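Long-range contact in putative adhesin (Komagataella phaffii, PDB 5FX8), which is a putative cell-wall adhesion protein, seen here through its N-terminal part, and may take part in cell-cell interaction: residues 117-129 / 136-148. Residues are numbered along the deposited sequence; the frame is centred on the assembly and turned at random.
Sequences QFTESASPGQHTF and QTYSPSVDLVALD
Leu144 meets the ring of Phe118 at its edge: the methyl CD1 of Leu144 lies near the ring plane, 3.6 Å from CZ of Phe118, a rim that the branched leucine chain is long enough to reach. One face of that phenyl carries CB of Ala122, offset toward the rim, and its CZ in turn sits over the centre of one face of the His127 imidazole. His127 has CD1 of Phe129 at its ring edge and lays its own CD2 on one face of the Phe129 ring, whose CE2 comes obliquely to CB of Val142 at 4.0 Å. Flat groups suit this row because each can offer a face to one neighbour and a rim to the next. In His127, CG is anti to the backbone N (chi1 180°), which carries the imidazole out between the two phenyls; NE2 is hydrogen-bonded to Glu53, giving its polar end a partner. Beneath the rings runs the antiparallel beta hairpin of strands 126-132 and 137-144; segment 117-129 falls within the first cohesin-like domain. His127 and Val142 form a hydrogen-bonded pair, with His127 N to Val142 O at 2.7 Å and Val142 N to His127 O at 2.9 Å. Val142, beta-branched and buried on the ring side, suits a strand. Further along, Phe129 N reaches Pro140 O at 3.0 Å; Pro140, lacking an N-H, can still accept through its oxygen. At the other end Leu144 N donates to Gly125 O at 2.7 Å. Gly125 follows a cis peptide bond. Polar residues (Gln126, Thr128, Ser141, Asp143) share the other face, where Ser141 OG makes a weak hydrogen bond to His127 O and the Thr128 methyl lies alongside it. Beyond the hairpin, Leu144 also touches Leu21, and Phe129 packs on Val9 and Leu114.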
# COMPACT_ATOMS: atom_id res chain seq x y z
N GLN C 117 9.39 61.75 -1.78
CA GLN C 117 10.83 61.97 -1.89
C GLN C 117 11.56 61.45 -0.66
O GLN C 117 12.64 60.86 -0.76
CB GLN C 117 11.12 63.45 -2.11
CG GLN C 117 12.60 63.82 -2.26
CD GLN C 117 12.89 64.53 -3.58
OE1 GLN C 117 12.25 65.52 -3.92
NE2 GLN C 117 13.87 64.02 -4.32
N PHE C 118 10.96 61.62 0.51
CA PHE C 118 11.61 61.15 1.72
C PHE C 118 11.50 59.65 1.87
O PHE C 118 12.46 59.00 2.28
CB PHE C 118 11.03 61.85 2.95
CG PHE C 118 11.45 61.23 4.24
CD1 PHE C 118 12.72 61.44 4.74
CD2 PHE C 118 10.59 60.40 4.93
CE1 PHE C 118 13.11 60.84 5.92
CE2 PHE C 118 10.98 59.81 6.11
CZ PHE C 118 12.25 60.03 6.60
N THR C 119 10.34 59.08 1.54
CA THR C 119 10.12 57.67 1.84
C THR C 119 10.80 56.74 0.86
O THR C 119 11.06 55.59 1.22
CB THR C 119 8.63 57.35 1.89
OG1 THR C 119 8.04 57.61 0.61
CG2 THR C 119 7.93 58.16 2.95
N GLU C 120 11.08 57.19 -0.37
CA GLU C 120 11.82 56.34 -1.30
C GLU C 120 13.16 55.94 -0.71
O GLU C 120 13.55 54.77 -0.74
CB GLU C 120 12.04 57.06 -2.63
CG GLU C 120 10.82 57.70 -3.22
CD GLU C 120 10.01 56.78 -4.08
OE1 GLU C 120 10.30 55.59 -4.11
OE2 GLU C 120 9.05 57.24 -4.70
N SER C 121 13.88 56.90 -0.14
CA SER C 121 15.23 56.68 0.35
C SER C 121 15.29 56.64 1.87
O SER C 121 16.39 56.71 2.43
CB SER C 121 16.14 57.77 -0.19
OG SER C 121 15.62 59.03 0.15
N ALA C 122 14.16 56.53 2.55
CA ALA C 122 14.22 56.49 4.00
C ALA C 122 14.73 55.14 4.48
O ALA C 122 14.66 54.13 3.77
CB ALA C 122 12.85 56.76 4.60
N SER C 123 15.23 55.12 5.70
CA SER C 123 15.71 53.91 6.34
C SER C 123 15.24 53.91 7.78
O SER C 123 15.08 54.98 8.37
CB SER C 123 17.25 53.81 6.30
OG SER C 123 17.74 53.67 4.98
N PRO C 124 15.02 52.74 8.37
CA PRO C 124 14.63 52.70 9.78
C PRO C 124 15.81 53.17 10.61
O PRO C 124 16.93 53.01 10.13
CB PRO C 124 14.32 51.23 10.04
CG PRO C 124 14.23 50.59 8.70
CD PRO C 124 15.10 51.39 7.79
N GLY C 125 15.60 53.73 11.79
CA GLY C 125 14.29 53.96 12.33
C GLY C 125 14.10 55.41 12.76
O GLY C 125 13.34 56.14 12.13
N GLN C 126 14.81 55.80 13.82
CA GLN C 126 14.60 57.10 14.44
C GLN C 126 14.84 58.24 13.47
O GLN C 126 15.88 58.29 12.80
CB GLN C 126 15.50 57.26 15.65
CG GLN C 126 15.75 58.69 16.02
CD GLN C 126 15.72 58.91 17.50
OE1 GLN C 126 15.24 58.05 18.24
NE2 GLN C 126 16.21 60.05 17.95
N HIS C 127 13.88 59.16 13.41
CA HIS C 127 13.93 60.35 12.57
C HIS C 127 13.41 61.51 13.38
O HIS C 127 12.36 61.39 14.02
CB HIS C 127 13.09 60.17 11.32
CG HIS C 127 13.10 61.35 10.42
ND1 HIS C 127 14.15 61.64 9.58
CD2 HIS C 127 12.17 62.31 10.21
CE1 HIS C 127 13.87 62.72 8.88
NE2 HIS C 127 12.68 63.16 9.25
N THR C 128 14.11 62.64 13.35
CA THR C 128 13.67 63.83 14.05
C THR C 128 13.19 64.86 13.04
O THR C 128 13.77 64.99 11.96
CB THR C 128 14.77 64.45 14.89
OG1 THR C 128 15.61 65.22 14.02
CG2 THR C 128 15.59 63.37 15.57
N PHE C 129 12.13 65.57 13.39
CA PHE C 129 11.57 66.61 12.54
C PHE C 129 11.94 67.95 13.14
O PHE C 129 11.74 68.16 14.34
CB PHE C 129 10.05 66.51 12.43
CG PHE C 129 9.53 65.18 12.01
CD1 PHE C 129 9.46 64.85 10.68
CD2 PHE C 129 9.06 64.29 12.94
CE1 PHE C 129 8.96 63.65 10.29
CE2 PHE C 129 8.55 63.10 12.56
CZ PHE C 129 8.50 62.78 11.24
N GLN C 136 13.52 79.60 18.70
CA GLN C 136 13.71 78.25 19.18
C GLN C 136 13.45 77.28 18.04
O GLN C 136 12.71 77.59 17.11
CB GLN C 136 12.79 77.93 20.35
CG GLN C 136 13.17 76.68 21.08
CD GLN C 136 12.26 76.42 22.24
OE1 GLN C 136 11.59 77.33 22.73
NE2 GLN C 136 12.21 75.17 22.69
N THR C 137 14.10 76.13 18.13
CA THR C 137 13.85 75.01 17.22
C THR C 137 13.29 73.85 18.02
O THR C 137 13.81 73.52 19.09
CB THR C 137 15.12 74.58 16.49
OG1 THR C 137 15.44 75.52 15.47
CG2 THR C 137 14.87 73.30 15.83
N TYR C 138 12.20 73.27 17.53
CA TYR C 138 11.59 72.11 18.15
C TYR C 138 11.90 70.88 17.31
O TYR C 138 11.69 70.89 16.09
CB TYR C 138 10.08 72.29 18.27
CG TYR C 138 9.64 73.37 19.20
CD1 TYR C 138 9.49 74.67 18.75
CD2 TYR C 138 9.34 73.09 20.51
CE1 TYR C 138 9.07 75.66 19.60
CE2 TYR C 138 8.92 74.06 21.36
CZ TYR C 138 8.78 75.34 20.91
OH TYR C 138 8.35 76.31 21.77
N SER C 139 12.37 69.82 17.95
CA SER C 139 12.82 68.62 17.25
C SER C 139 12.24 67.35 17.86
O SER C 139 12.98 66.52 18.40
CB SER C 139 14.34 68.54 17.26
OG SER C 139 14.85 69.57 16.47
N PRO C 140 10.93 67.15 17.74
CA PRO C 140 10.36 65.86 18.15
C PRO C 140 10.90 64.72 17.31
O PRO C 140 11.35 64.90 16.18
CB PRO C 140 8.86 66.05 17.91
CG PRO C 140 8.81 67.07 16.83
CD PRO C 140 9.92 68.02 17.13
N SER C 141 10.82 63.53 17.88
CA SER C 141 11.42 62.36 17.27
C SER C 141 10.41 61.24 17.12
O SER C 141 9.55 61.05 17.98
CB SER C 141 12.60 61.89 18.09
OG SER C 141 13.63 61.46 17.24
N VAL C 142 10.53 60.49 16.03
CA VAL C 142 9.67 59.35 15.73
C VAL C 142 10.52 58.21 15.16
O VAL C 142 11.43 58.43 14.36
CB VAL C 142 8.56 59.78 14.75
CG1 VAL C 142 8.10 58.62 13.90
CG2 VAL C 142 7.41 60.35 15.52
N ASP C 143 10.20 56.98 15.57
CA ASP C 143 10.89 55.79 15.08
C ASP C 143 10.16 55.21 13.87
O ASP C 143 9.02 54.76 13.98
CB ASP C 143 10.97 54.74 16.19
CG ASP C 143 12.00 53.66 15.90
OD1 ASP C 143 13.01 53.96 15.23
OD2 ASP C 143 11.81 52.52 16.37
N LEU C 144 10.83 55.20 12.71
CA LEU C 144 10.25 54.69 11.47
C LEU C 144 10.48 53.18 11.42
O LEU C 144 11.53 52.70 11.01
CB LEU C 144 10.82 55.40 10.26
CG LEU C 144 10.54 56.91 10.21
CD1 LEU C 144 11.08 57.52 8.95
CD2 LEU C 144 9.07 57.26 10.37
N VAL C 145 9.47 52.46 11.80
CA VAL C 145 9.53 51.04 12.04
C VAL C 145 9.08 50.28 10.80
O VAL C 145 8.31 50.77 9.97
CB VAL C 145 8.66 50.74 13.27
CG1 VAL C 145 7.21 50.56 12.84
CG2 VAL C 145 9.17 49.58 13.99
N ALA C 146 9.59 49.05 10.67
CA ALA C 146 9.19 48.15 9.60
C ALA C 146 7.87 47.48 9.93
O ALA C 146 7.42 47.45 11.08
CB ALA C 146 10.24 47.08 9.35
N LEU C 147 7.26 46.92 8.91
CA LEU C 147 5.92 46.38 9.05
C LEU C 147 5.89 45.31 10.13
O LEU C 147 6.82 44.51 10.25
CB LEU C 147 5.46 45.80 7.71
CG LEU C 147 4.38 46.45 6.87
CD1 LEU C 147 4.26 47.91 7.15
CD2 LEU C 147 4.69 46.21 5.42
N ASP C 148 4.83 45.31 10.92
CA ASP C 148 4.65 44.31 11.97
C ASP C 148 4.35 42.96 11.34
O ASP C 148 3.26 42.75 10.79
CB ASP C 148 3.53 44.77 12.89
CG ASP C 148 3.36 43.86 14.06
OD1 ASP C 148 4.19 42.97 14.21
OD2 ASP C 148 2.41 44.05 14.84